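Local coordinates for ribonucleoside triphosphate reductase (Lactobacillus leichmannii, PDB 1L1L), which reduces ribonucleoside triphosphates to the corresponding 2'-deoxyribonucleotides with the help of a vitamin B12 cofactor, acting as an allosterically regulated monomer, at residues A[13-18]-A[88-93]; A[256-259]-A[264-267]; A[501-506]-A[664-669]. One frame throughout, in Å; residues are numbered along the deposited sequence.

From the N terminus, contact 1 comes first. It joins helix 9-18 to the end of helix 72-90 and closes a loop of 69 residues, about half of it helical. Contact 2 closes a loop of four residues, 260-263, between strand 249-253 and helix 275-289, in the family region of the insertion domain of B12-dependent ribonucleotide reductases. Contact 3 spans 157 residues and ties the start of strand 504-510 to the end of helix 661-667. The three loops follow one another in series; none nests or crosses. The contacts do not touch. Contacts 2 and 3 lie on opposite sides of the chain's centre, their centres about 53 Å apart.

Contact 1. Residues A[13-18]-A[88-93]; sequences DRVKAS and LIYGLG
V15 meets the ring of Y90 with one methyl group. Its CG1 is anti to the backbone N (chi1 172°) and comes within 3.8 Å of Y90 CD2. The two side chains run antiparallel alongside each other, and the methyl meets the ring obliquely. K16 follows, its chain roughly perpendicular to the tyrosine. The base of that chain does the touching: K16 CG lies 3.7 Å from Y90 OH. Beyond CG the lysine turns off from the ring, and its NZ makes a long, weak ion pair with D49. A water adds a polar link at the ring edge, in the ring plane. It donates to K16 O at 3.0 Å and lies 2.9 Å from Y90 OH. Thus the hydroxyl of this buried residue is tied to the helix backbone, while the ring carbons pack on aliphatic groups.

Y90 lies in the last turn of its helix. A Schellman motif closes that turn, with L92 at positive phi. W48, on helix 48-60, stacks on the Y90 ring and also hydrogen-bonds to Y90 O. The tyrosine therefore joins helix 9-18, helix 48-60 and the end of helix 72-90 within the ribonucleotide reductase alpha domain family region.

Contact 2. Residues A[256-259]-A[264-267]; sequences DIRP and IHGF
R258 and I264 are the closest backbone positions, yet their CA atoms are still 9.3 Å apart. Neither segment is a regular helix or strand, and no hydrogen bond joins them. R258 is polyproline-II-like; I264 and H265 have beta-type angles. The chain then turns at G266, with positive phi.

The gap is bridged by side chains, chiefly by R258. Its CB points toward the other segment. CG sits between the backbone N and the carbonyl carbon (chi1 74°), and with a further bend at chi3 (58°) the guanidinium lies beside H265. R258 NH1 lies 3.1 Å from H265 CE1, and R258 NH2 is 3.5 Å from the same carbon. The partner is a ring carbon, so this is a close van der Waals approach and not a hydrogen bond. With that carbon at the guanidinium edge, near its plane, and the two flat groups 50° apart, this is no stack.

Both segments belong to one connection between strand 249-253 and helix 275-289, in the family region of the insertion domain. The contact is surface packing across a short excursion of this loop.

I264 adds an aliphatic touch. Its CG2, anti to the carbonyl carbon, comes within 3.8 Å of R258 NH1, also near the guanidinium plane. The charge of R258 has its partner elsewhere: NE forms a salt bridge with D222. The side chain of H265 also touches R111.

Contact 3. Residues A[501-506]-A[664-669]; sequences THEAIK and LLRQYR
The R666 guanidinium receives E503 at its edge, in plane. E503 OE2 lies 3.7 Å from R666 NH2, a long salt bridge. Their planes are 35° apart, and the glutamate chain runs roughly perpendicular to the arginine. The main acidic partner of R666 is E662, which forms a salt bridge with NH1; E503 is the longer, weaker one.

The Q667 amide makes the direct hydrogen bond. Its NE2 donates to K506 O at 3.1 Å, with an N-H...O angle of 150°. The donor stands above the carbonyl plane, 43° out of it. With CG anti to the backbone N, the glutamine extends across to the strand. I505 approaches it head-on, and its CD1 packs against Q667 CG at 3.9 Å. One water donates to K506 O at 2.8 Å and to Q667 OE1 at 3.0 Å. Both polar ends of the amide are therefore engaged with K506, one directly and one through water.

K506 NZ forms a salt bridge with D495 on strand 490-497, the antiparallel partner of strand 504-510. The contact thus places this two-stranded hairpin against the end of helix 661-667. That helix packs on helix 628-641 through L664, and on helix 363-373 through L665.

Contact 1. Residues A[13-18]-A[88-93]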
ATOM      1  N   ASP A  13      31.885  -4.230   4.450  1.00 42.36           N
ATOM      2  CA  ASP A  13      32.656  -3.737   5.589  1.00 42.47           C
ATOM      3  C   ASP A  13      33.156  -2.315   5.360  1.00 41.54           C
ATOM      4  O   ASP A  13      33.247  -1.526   6.298  1.00 41.63           O
ATOM      5  CB  ASP A  13      33.857  -4.642   5.869  1.00 44.45           C
ATOM      6  CG  ASP A  13      33.454  -6.004   6.384  1.00 46.74           C
ATOM      7  OD1 ASP A  13      32.572  -6.068   7.270  1.00 48.43           O
ATOM      8  OD2 ASP A  13      34.027  -7.008   5.912  1.00 48.37           O
ATOM      9  N   ARG A  14      33.484  -1.994   4.112  1.00 40.60           N
ATOM     10  CA  ARG A  14      33.981  -0.665   3.768  1.00 39.83           C
ATOM     11  C   ARG A  14      32.863   0.370   3.903  1.00 39.10           C
ATOM     12  O   ARG A  14      33.070   1.472   4.418  1.00 38.41           O
ATOM     13  CB  ARG A  14      34.529  -0.669   2.333  1.00 40.45           C
ATOM     14  CG  ARG A  14      35.898  -0.005   2.172  1.00 41.40           C
ATOM     15  CD  ARG A  14      36.777  -0.798   1.201  1.00 41.31           C
ATOM     16  NE  ARG A  14      36.228  -0.836  -0.153  1.00 41.75           N
ATOM     17  CZ  ARG A  14      36.126  -1.939  -0.892  1.00 41.19           C
ATOM     18  NH1 ARG A  14      36.536  -3.106  -0.410  1.00 41.16           N
ATOM     19  NH2 ARG A  14      35.603  -1.878  -2.110  1.00 40.93           N
ATOM     20  N   VAL A  15      31.673   0.016   3.427  1.00 37.87           N
ATOM     21  CA  VAL A  15      30.533   0.917   3.516  1.00 37.07           C
ATOM     22  C   VAL A  15      30.179   1.140   4.978  1.00 36.35           C
ATOM     23  O   VAL A  15      29.961   2.275   5.410  1.00 36.38           O
ATOM     24  CB  VAL A  15      29.313   0.332   2.781  1.00 37.39           C
ATOM     25  CG1 VAL A  15      28.077   1.180   3.055  1.00 37.36           C
ATOM     26  CG2 VAL A  15      29.589   0.288   1.292  1.00 37.09           C
ATOM     27  N   LYS A  16      30.141   0.049   5.734  1.00 36.99           N
ATOM     28  CA  LYS A  16      29.823   0.096   7.160  1.00 37.77           C
ATOM     29  C   LYS A  16      30.839   0.947   7.920  1.00 38.36           C
ATOM     30  O   LYS A  16      30.521   1.563   8.941  1.00 37.63           O
ATOM     31  CB  LYS A  16      29.808  -1.320   7.744  1.00 37.84           C
ATOM     32  CG  LYS A  16      28.740  -2.231   7.158  1.00 37.84           C
ATOM     33  CD  LYS A  16      28.905  -3.682   7.602  1.00 38.94           C
ATOM     34  CE  LYS A  16      28.801  -3.838   9.113  1.00 39.57           C
ATOM     35  NZ  LYS A  16      29.011  -5.257   9.534  1.00 40.86           N
ATOM     36  N   ALA A  17      32.063   0.994   7.409  1.00 39.17           N
ATOM     37  CA  ALA A  17      33.118   1.756   8.059  1.00 39.59           C
ATOM     38  C   ALA A  17      33.002   3.252   7.815  1.00 39.90           C
ATOM     39  O   ALA A  17      33.358   4.050   8.680  1.00 40.79           O
ATOM     40  CB  ALA A  17      34.487   1.254   7.590  1.00 40.14           C
ATOM     41  N   SER A  18      32.485   3.632   6.651  1.00 39.79           N
ATOM     42  CA  SER A  18      32.364   5.047   6.288  1.00 39.74           C
ATOM     43  C   SER A  18      30.943   5.616   6.241  1.00 39.74           C
ATOM     44  O   SER A  18      30.759   6.841   6.185  1.00 39.76           O
ATOM     45  CB  SER A  18      33.024   5.274   4.932  1.00 40.46           C
ATOM     46  OG  SER A  18      32.455   4.415   3.958  1.00 41.25           O
ATOM     47  N   LEU A  88      23.574   3.891  -0.878  1.00 29.60           N
ATOM     48  CA  LEU A  88      22.452   4.817  -0.789  1.00 29.70           C
ATOM     49  C   LEU A  88      21.389   4.359   0.211  1.00 28.80           C
ATOM     50  O   LEU A  88      20.967   5.127   1.081  1.00 28.65           O
ATOM     51  CB  LEU A  88      21.799   4.971  -2.165  1.00 29.19           C
ATOM     52  CG  LEU A  88      20.534   5.825  -2.219  1.00 28.31           C
ATOM     53  CD1 LEU A  88      20.833   7.252  -1.788  1.00 28.37           C
ATOM     54  CD2 LEU A  88      19.975   5.793  -3.636  1.00 28.52           C
ATOM     55  N   ILE A  89      20.973   3.108   0.071  1.00 28.35           N
ATOM     56  CA  ILE A  89      19.948   2.525   0.932  1.00 29.74           C
ATOM     57  C   ILE A  89      20.456   2.293   2.345  1.00 29.49           C
ATOM     58  O   ILE A  89      19.762   2.594   3.310  1.00 29.21           O
ATOM     59  CB  ILE A  89      19.433   1.195   0.346  1.00 28.38           C
ATOM     60  CG1 ILE A  89      18.823   1.453  -1.040  1.00 29.44           C
ATOM     61  CG2 ILE A  89      18.380   0.577   1.278  1.00 30.42           C
ATOM     62  CD1 ILE A  89      18.502   0.197  -1.807  1.00 27.66           C
ATOM     63  N   TYR A  90      21.671   1.764   2.472  1.00 29.38           N
ATOM     64  CA  TYR A  90      22.251   1.514   3.795  1.00 29.68           C
ATOM     65  C   TYR A  90      22.235   2.783   4.621  1.00 29.10           C
ATOM     66  O   TYR A  90      22.020   2.740   5.837  1.00 29.39           O
ATOM     67  CB  TYR A  90      23.706   1.030   3.668  1.00 30.58           C
ATOM     68  CG  TYR A  90      24.379   0.709   4.988  1.00 31.25           C
ATOM     69  CD1 TYR A  90      24.076  -0.460   5.687  1.00 32.28           C
ATOM     70  CD2 TYR A  90      25.308   1.588   5.551  1.00 31.93           C
ATOM     71  CE1 TYR A  90      24.683  -0.747   6.918  1.00 32.09           C
ATOM     72  CE2 TYR A  90      25.916   1.313   6.780  1.00 31.96           C
ATOM     73  CZ  TYR A  90      25.598   0.152   7.454  1.00 32.41           C
ATOM     74  OH  TYR A  90      26.182  -0.099   8.676  1.00 32.62           O
ATOM     75  N   GLY A  91      22.495   3.908   3.958  1.00 28.46           N
ATOM     76  CA  GLY A  91      22.524   5.193   4.627  1.00 28.71           C
ATOM     77  C   GLY A  91      21.143   5.778   4.858  1.00 29.02           C
ATOM     78  O   GLY A  91      20.999   6.812   5.514  1.00 29.40           O
ATOM     79  N   LEU A  92      20.130   5.124   4.296  1.00 29.75           N
ATOM     80  CA  LEU A  92      18.741   5.557   4.447  1.00 29.92           C
ATOM     81  C   LEU A  92      18.397   6.860   3.737  1.00 30.29           C
ATOM     82  O   LEU A  92      17.423   7.530   4.088  1.00 31.01           O
ATOM     83  CB  LEU A  92      18.381   5.653   5.933  1.00 30.30           C
ATOM     84  CG  LEU A  92      18.274   4.288   6.624  1.00 30.82           C
ATOM     85  CD1 LEU A  92      18.066   4.471   8.123  1.00 31.93           C
ATOM     86  CD2 LEU A  92      17.110   3.490   6.013  1.00 30.86           C
ATOM     87  N   GLY A  93      19.188   7.218   2.728  1.00 29.53           N
ATOM     88  CA  GLY A  93      18.915   8.428   1.979  1.00 29.05           C
ATOM     89  C   GLY A  93      17.787   8.168   0.994  1.00 29.28           C
ATOM     90  O   GLY A  93      17.187   9.092   0.450  1.00 30.14           O
TER
HETATM   91  O   HOH W   1      27.756   1.964  10.019  1.00 38.67           O

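Contact 2. Residues A[256-259]-A[264-267]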
ATOM      1  N   ASP A 256      -8.399 -30.536   4.017  1.00 40.75           N
ATOM      2  CA  ASP A 256      -6.944 -30.469   3.857  1.00 40.67           C
ATOM      3  C   ASP A 256      -6.331 -29.128   4.215  1.00 40.80           C
ATOM      4  O   ASP A 256      -5.111 -29.012   4.333  1.00 40.95           O
ATOM      5  CB  ASP A 256      -6.548 -30.821   2.424  1.00 41.08           C
ATOM      6  CG  ASP A 256      -6.760 -32.287   2.112  1.00 42.06           C
ATOM      7  OD1 ASP A 256      -6.537 -33.110   3.024  1.00 43.03           O
ATOM      8  OD2 ASP A 256      -7.139 -32.617   0.963  1.00 42.06           O
ATOM      9  N   ILE A 257      -7.163 -28.106   4.379  1.00 40.09           N
ATOM     10  CA  ILE A 257      -6.634 -26.795   4.719  1.00 39.71           C
ATOM     11  C   ILE A 257      -5.886 -26.859   6.049  1.00 39.81           C
ATOM     12  O   ILE A 257      -6.405 -27.376   7.038  1.00 40.20           O
ATOM     13  CB  ILE A 257      -7.754 -25.743   4.815  1.00 39.26           C
ATOM     14  CG1 ILE A 257      -8.564 -25.737   3.517  1.00 39.42           C
ATOM     15  CG2 ILE A 257      -7.158 -24.372   5.068  1.00 38.33           C
ATOM     16  CD1 ILE A 257      -7.729 -25.568   2.273  1.00 40.62           C
ATOM     17  N   ARG A 258      -4.664 -26.333   6.061  1.00 39.88           N
ATOM     18  CA  ARG A 258      -3.836 -26.340   7.266  1.00 40.10           C
ATOM     19  C   ARG A 258      -4.460 -25.522   8.388  1.00 39.88           C
ATOM     20  O   ARG A 258      -5.056 -24.473   8.155  1.00 39.34           O
ATOM     21  CB  ARG A 258      -2.437 -25.791   6.957  1.00 39.42           C
ATOM     22  CG  ARG A 258      -2.393 -24.286   6.765  1.00 39.54           C
ATOM     23  CD  ARG A 258      -1.068 -23.837   6.170  1.00 39.21           C
ATOM     24  NE  ARG A 258      -0.818 -24.490   4.891  1.00 40.27           N
ATOM     25  CZ  ARG A 258       0.139 -24.135   4.042  1.00 40.66           C
ATOM     26  NH1 ARG A 258       0.946 -23.121   4.330  1.00 40.83           N
ATOM     27  NH2 ARG A 258       0.288 -24.794   2.903  1.00 41.37           N
ATOM     28  N   PRO A 259      -4.299 -25.983   9.632  1.00 40.59           N
ATOM     29  CA  PRO A 259      -4.836 -25.322  10.821  1.00 41.08           C
ATOM     30  C   PRO A 259      -4.219 -23.971  11.150  1.00 41.94           C
ATOM     31  O   PRO A 259      -3.227 -23.553  10.556  1.00 41.99           O
ATOM     32  CB  PRO A 259      -4.590 -26.349  11.917  1.00 41.17           C
ATOM     33  CG  PRO A 259      -3.293 -26.975  11.485  1.00 41.15           C
ATOM     34  CD  PRO A 259      -3.538 -27.190  10.004  1.00 40.81           C
ATOM     35  N   ILE A 264       3.517 -20.764   7.259  1.00 49.63           N
ATOM     36  CA  ILE A 264       3.197 -20.345   5.897  1.00 52.23           C
ATOM     37  C   ILE A 264       4.433 -19.780   5.206  1.00 53.81           C
ATOM     38  O   ILE A 264       5.364 -19.302   5.851  1.00 53.51           O
ATOM     39  CB  ILE A 264       2.079 -19.270   5.853  1.00 52.73           C
ATOM     40  CG1 ILE A 264       2.478 -18.059   6.699  1.00 53.83           C
ATOM     41  CG2 ILE A 264       0.760 -19.870   6.320  1.00 52.62           C
ATOM     42  CD1 ILE A 264       1.500 -16.899   6.604  1.00 54.20           C
ATOM     43  N   HIS A 265       4.418 -19.835   3.880  1.00 55.78           N
ATOM     44  CA  HIS A 265       5.519 -19.361   3.055  1.00 57.69           C
ATOM     45  C   HIS A 265       5.302 -17.933   2.542  1.00 58.65           C
ATOM     46  O   HIS A 265       4.317 -17.657   1.854  1.00 59.03           O
ATOM     47  CB  HIS A 265       5.714 -20.322   1.870  1.00 58.00           C
ATOM     48  CG  HIS A 265       4.554 -21.250   1.636  1.00 58.36           C
ATOM     49  ND1 HIS A 265       4.145 -22.186   2.565  1.00 58.19           N
ATOM     50  CD2 HIS A 265       3.732 -21.401   0.569  1.00 58.51           C
ATOM     51  CE1 HIS A 265       3.126 -22.873   2.080  1.00 56.87           C
ATOM     52  NE2 HIS A 265       2.855 -22.415   0.872  1.00 57.39           N
ATOM     53  N   GLY A 266       6.216 -17.028   2.888  1.00 59.19           N
ATOM     54  CA  GLY A 266       6.105 -15.654   2.426  1.00 59.73           C
ATOM     55  C   GLY A 266       5.660 -14.630   3.449  1.00 60.16           C
ATOM     56  O   GLY A 266       5.393 -13.474   3.105  1.00 60.08           O
ATOM     57  N   PHE A 267       5.584 -15.047   4.706  1.00 60.46           N
ATOM     58  CA  PHE A 267       5.168 -14.151   5.775  1.00 60.63           C
ATOM     59  C   PHE A 267       5.770 -14.588   7.101  1.00 60.28           C
ATOM     60  O   PHE A 267       6.017 -15.778   7.321  1.00 60.07           O
ATOM     61  CB  PHE A 267       3.636 -14.138   5.896  1.00 61.50           C
ATOM     62  CG  PHE A 267       2.935 -13.546   4.704  1.00 62.17           C
ATOM     63  CD1 PHE A 267       3.084 -12.192   4.388  1.00 62.62           C
ATOM     64  CD2 PHE A 267       2.125 -14.340   3.893  1.00 62.16           C
ATOM     65  CE1 PHE A 267       2.436 -11.639   3.279  1.00 62.60           C
ATOM     66  CE2 PHE A 267       1.474 -13.799   2.784  1.00 62.19           C
ATOM     67  CZ  PHE A 267       1.628 -12.447   2.476  1.00 62.46           C
TER

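Contact 3. Residues A[501-506]-A[664-669]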
ATOM      1  N   THR A 501     -16.518  30.167 -13.309  1.00 44.42           N
ATOM      2  CA  THR A 501     -17.594  30.906 -12.667  1.00 43.33           C
ATOM      3  C   THR A 501     -17.208  32.325 -12.270  1.00 43.07           C
ATOM      4  O   THR A 501     -18.068  33.112 -11.883  1.00 43.13           O
ATOM      5  CB  THR A 501     -18.085  30.179 -11.408  1.00 42.96           C
ATOM      6  OG1 THR A 501     -17.015  30.100 -10.458  1.00 41.88           O
ATOM      7  CG2 THR A 501     -18.559  28.771 -11.757  1.00 43.08           C
ATOM      8  N   HIS A 502     -15.921  32.644 -12.352  1.00 42.68           N
ATOM      9  CA  HIS A 502     -15.440  33.975 -11.992  1.00 42.40           C
ATOM     10  C   HIS A 502     -15.612  34.246 -10.498  1.00 41.80           C
ATOM     11  O   HIS A 502     -15.472  35.381 -10.038  1.00 41.50           O
ATOM     12  CB  HIS A 502     -16.187  35.038 -12.805  1.00 42.98           C
ATOM     13  CG  HIS A 502     -16.111  34.822 -14.284  1.00 43.05           C
ATOM     14  ND1 HIS A 502     -17.226  34.584 -15.062  1.00 43.15           N
ATOM     15  CD2 HIS A 502     -15.050  34.779 -15.124  1.00 43.40           C
ATOM     16  CE1 HIS A 502     -16.855  34.403 -16.315  1.00 43.27           C
ATOM     17  NE2 HIS A 502     -15.540  34.517 -16.381  1.00 44.59           N
ATOM     18  N   GLU A 503     -15.922  33.198  -9.743  1.00 40.98           N
ATOM     19  CA  GLU A 503     -16.093  33.321  -8.302  1.00 40.99           C
ATOM     20  C   GLU A 503     -14.778  33.782  -7.673  1.00 39.99           C
ATOM     21  O   GLU A 503     -13.707  33.281  -8.014  1.00 39.95           O
ATOM     22  CB  GLU A 503     -16.503  31.969  -7.710  1.00 41.82           C
ATOM     23  CG  GLU A 503     -16.416  31.883  -6.193  1.00 43.29           C
ATOM     24  CD  GLU A 503     -16.866  30.533  -5.666  1.00 44.54           C
ATOM     25  OE1 GLU A 503     -16.403  29.507  -6.204  1.00 45.10           O
ATOM     26  OE2 GLU A 503     -17.679  30.498  -4.715  1.00 45.70           O
ATOM     27  N   ALA A 504     -14.861  34.746  -6.762  1.00 39.57           N
ATOM     28  CA  ALA A 504     -13.671  35.248  -6.090  1.00 39.23           C
ATOM     29  C   ALA A 504     -13.135  34.150  -5.169  1.00 38.83           C
ATOM     30  O   ALA A 504     -13.887  33.531  -4.419  1.00 38.79           O
ATOM     31  CB  ALA A 504     -14.007  36.506  -5.286  1.00 39.09           C
ATOM     32  N   ILE A 505     -11.831  33.907  -5.239  1.00 38.76           N
ATOM     33  CA  ILE A 505     -11.207  32.880  -4.415  1.00 38.57           C
ATOM     34  C   ILE A 505      -9.796  33.277  -3.997  1.00 38.88           C
ATOM     35  O   ILE A 505      -9.210  34.228  -4.529  1.00 37.57           O
ATOM     36  CB  ILE A 505     -11.113  31.547  -5.178  1.00 38.46           C
ATOM     37  CG1 ILE A 505     -10.362  31.768  -6.496  1.00 37.65           C
ATOM     38  CG2 ILE A 505     -12.511  30.989  -5.427  1.00 38.29           C
ATOM     39  CD1 ILE A 505     -10.125  30.516  -7.306  1.00 39.38           C
ATOM     40  N   LYS A 506      -9.261  32.539  -3.033  1.00 39.02           N
ATOM     41  CA  LYS A 506      -7.912  32.776  -2.549  1.00 39.49           C
ATOM     42  C   LYS A 506      -6.995  31.750  -3.194  1.00 39.40           C
ATOM     43  O   LYS A 506      -7.144  30.553  -2.972  1.00 39.66           O
ATOM     44  CB  LYS A 506      -7.862  32.630  -1.030  1.00 40.28           C
ATOM     45  CG  LYS A 506      -8.601  33.719  -0.272  1.00 41.51           C
ATOM     46  CD  LYS A 506      -7.875  35.041  -0.416  1.00 42.75           C
ATOM     47  CE  LYS A 506      -8.433  36.091   0.525  1.00 44.01           C
ATOM     48  NZ  LYS A 506      -7.500  37.252   0.604  1.00 44.89           N
ATOM     49  N   LEU A 664     -13.233  24.113  -1.376  1.00 29.41           N
ATOM     50  CA  LEU A 664     -11.903  23.747  -1.831  1.00 29.72           C
ATOM     51  C   LEU A 664     -11.939  22.620  -2.852  1.00 29.01           C
ATOM     52  O   LEU A 664     -11.149  22.612  -3.792  1.00 29.67           O
ATOM     53  CB  LEU A 664     -11.017  23.387  -0.632  1.00 29.19           C
ATOM     54  CG  LEU A 664     -10.641  24.646   0.165  1.00 30.13           C
ATOM     55  CD1 LEU A 664     -10.185  24.281   1.576  1.00 29.79           C
ATOM     56  CD2 LEU A 664      -9.559  25.411  -0.593  1.00 30.78           C
ATOM     57  N   LEU A 665     -12.845  21.662  -2.680  1.00 29.83           N
ATOM     58  CA  LEU A 665     -12.945  20.581  -3.650  1.00 29.19           C
ATOM     59  C   LEU A 665     -13.297  21.188  -5.015  1.00 29.43           C
ATOM     60  O   LEU A 665     -12.749  20.798  -6.054  1.00 26.96           O
ATOM     61  CB  LEU A 665     -14.022  19.567  -3.229  1.00 29.54           C
ATOM     62  CG  LEU A 665     -13.627  18.665  -2.052  1.00 29.53           C
ATOM     63  CD1 LEU A 665     -14.848  17.938  -1.483  1.00 30.05           C
ATOM     64  CD2 LEU A 665     -12.556  17.677  -2.531  1.00 29.72           C
ATOM     65  N   ARG A 666     -14.207  22.158  -5.013  1.00 30.06           N
ATOM     66  CA  ARG A 666     -14.586  22.796  -6.268  1.00 31.29           C
ATOM     67  C   ARG A 666     -13.411  23.595  -6.816  1.00 30.90           C
ATOM     68  O   ARG A 666     -13.087  23.519  -8.003  1.00 31.21           O
ATOM     69  CB  ARG A 666     -15.793  23.722  -6.065  1.00 34.09           C
ATOM     70  CG  ARG A 666     -17.075  23.004  -5.651  1.00 37.35           C
ATOM     71  CD  ARG A 666     -18.311  23.831  -6.003  1.00 40.89           C
ATOM     72  NE  ARG A 666     -18.191  25.221  -5.570  1.00 44.24           N
ATOM     73  CZ  ARG A 666     -18.270  25.624  -4.304  1.00 45.93           C
ATOM     74  NH1 ARG A 666     -18.474  24.742  -3.336  1.00 47.96           N
ATOM     75  NH2 ARG A 666     -18.137  26.910  -4.005  1.00 47.08           N
ATOM     76  N   GLN A 667     -12.755  24.350  -5.947  1.00 30.65           N
ATOM     77  CA  GLN A 667     -11.634  25.171  -6.389  1.00 30.69           C
ATOM     78  C   GLN A 667     -10.556  24.400  -7.135  1.00 30.16           C
ATOM     79  O   GLN A 667     -10.039  24.875  -8.141  1.00 30.39           O
ATOM     80  CB  GLN A 667     -10.991  25.902  -5.207  1.00 31.15           C
ATOM     81  CG  GLN A 667     -10.041  27.001  -5.661  1.00 32.79           C
ATOM     82  CD  GLN A 667      -9.347  27.709  -4.520  1.00 34.70           C
ATOM     83  OE1 GLN A 667      -9.913  27.876  -3.435  1.00 36.20           O
ATOM     84  NE2 GLN A 667      -8.114  28.154  -4.767  1.00 33.80           N
ATOM     85  N   TYR A 668     -10.214  23.210  -6.653  1.00 29.55           N
ATOM     86  CA  TYR A 668      -9.167  22.430  -7.295  1.00 28.50           C
ATOM     87  C   TYR A 668      -9.632  21.342  -8.263  1.00 28.67           C
ATOM     88  O   TYR A 668      -8.875  20.420  -8.576  1.00 27.60           O
ATOM     89  CB  TYR A 668      -8.251  21.823  -6.226  1.00 29.65           C
ATOM     90  CG  TYR A 668      -7.433  22.862  -5.484  1.00 29.13           C
ATOM     91  CD1 TYR A 668      -7.929  23.500  -4.349  1.00 29.59           C
ATOM     92  CD2 TYR A 668      -6.169  23.228  -5.943  1.00 30.00           C
ATOM     93  CE1 TYR A 668      -7.180  24.486  -3.683  1.00 29.46           C
ATOM     94  CE2 TYR A 668      -5.419  24.203  -5.293  1.00 29.86           C
ATOM     95  CZ  TYR A 668      -5.925  24.826  -4.169  1.00 29.71           C
ATOM     96  OH  TYR A 668      -5.167  25.784  -3.542  1.00 31.24           O
ATOM     97  N   ARG A 669     -10.860  21.469  -8.764  1.00 28.89           N
ATOM     98  CA  ARG A 669     -11.406  20.477  -9.681  1.00 29.40           C
ATOM     99  C   ARG A 669     -10.614  20.339 -10.975  1.00 29.84           C
ATOM    100  O   ARG A 669     -10.797  19.368 -11.719  1.00 29.83           O
ATOM    101  CB  ARG A 669     -12.887  20.782  -9.987  1.00 29.55           C
ATOM    102  CG  ARG A 669     -13.150  22.075 -10.744  1.00 29.86           C
ATOM    103  CD  ARG A 669     -14.649  22.365 -10.824  1.00 29.82           C
ATOM    104  NE  ARG A 669     -14.941  23.507 -11.685  1.00 30.94           N
ATOM    105  CZ  ARG A 669     -14.658  24.771 -11.382  1.00 31.57           C
ATOM    106  NH1 ARG A 669     -14.075  25.071 -10.227  1.00 31.36           N
ATOM    107  NH2 ARG A 669     -14.939  25.741 -12.245  1.00 31.45           N
TER
HETATM  108  O   HOH W   2      -7.791  28.414  -1.364  1.00 36.46           O
HETATM  109  O   HOH W   3     -11.237  30.554  -1.841  1.00 37.81           O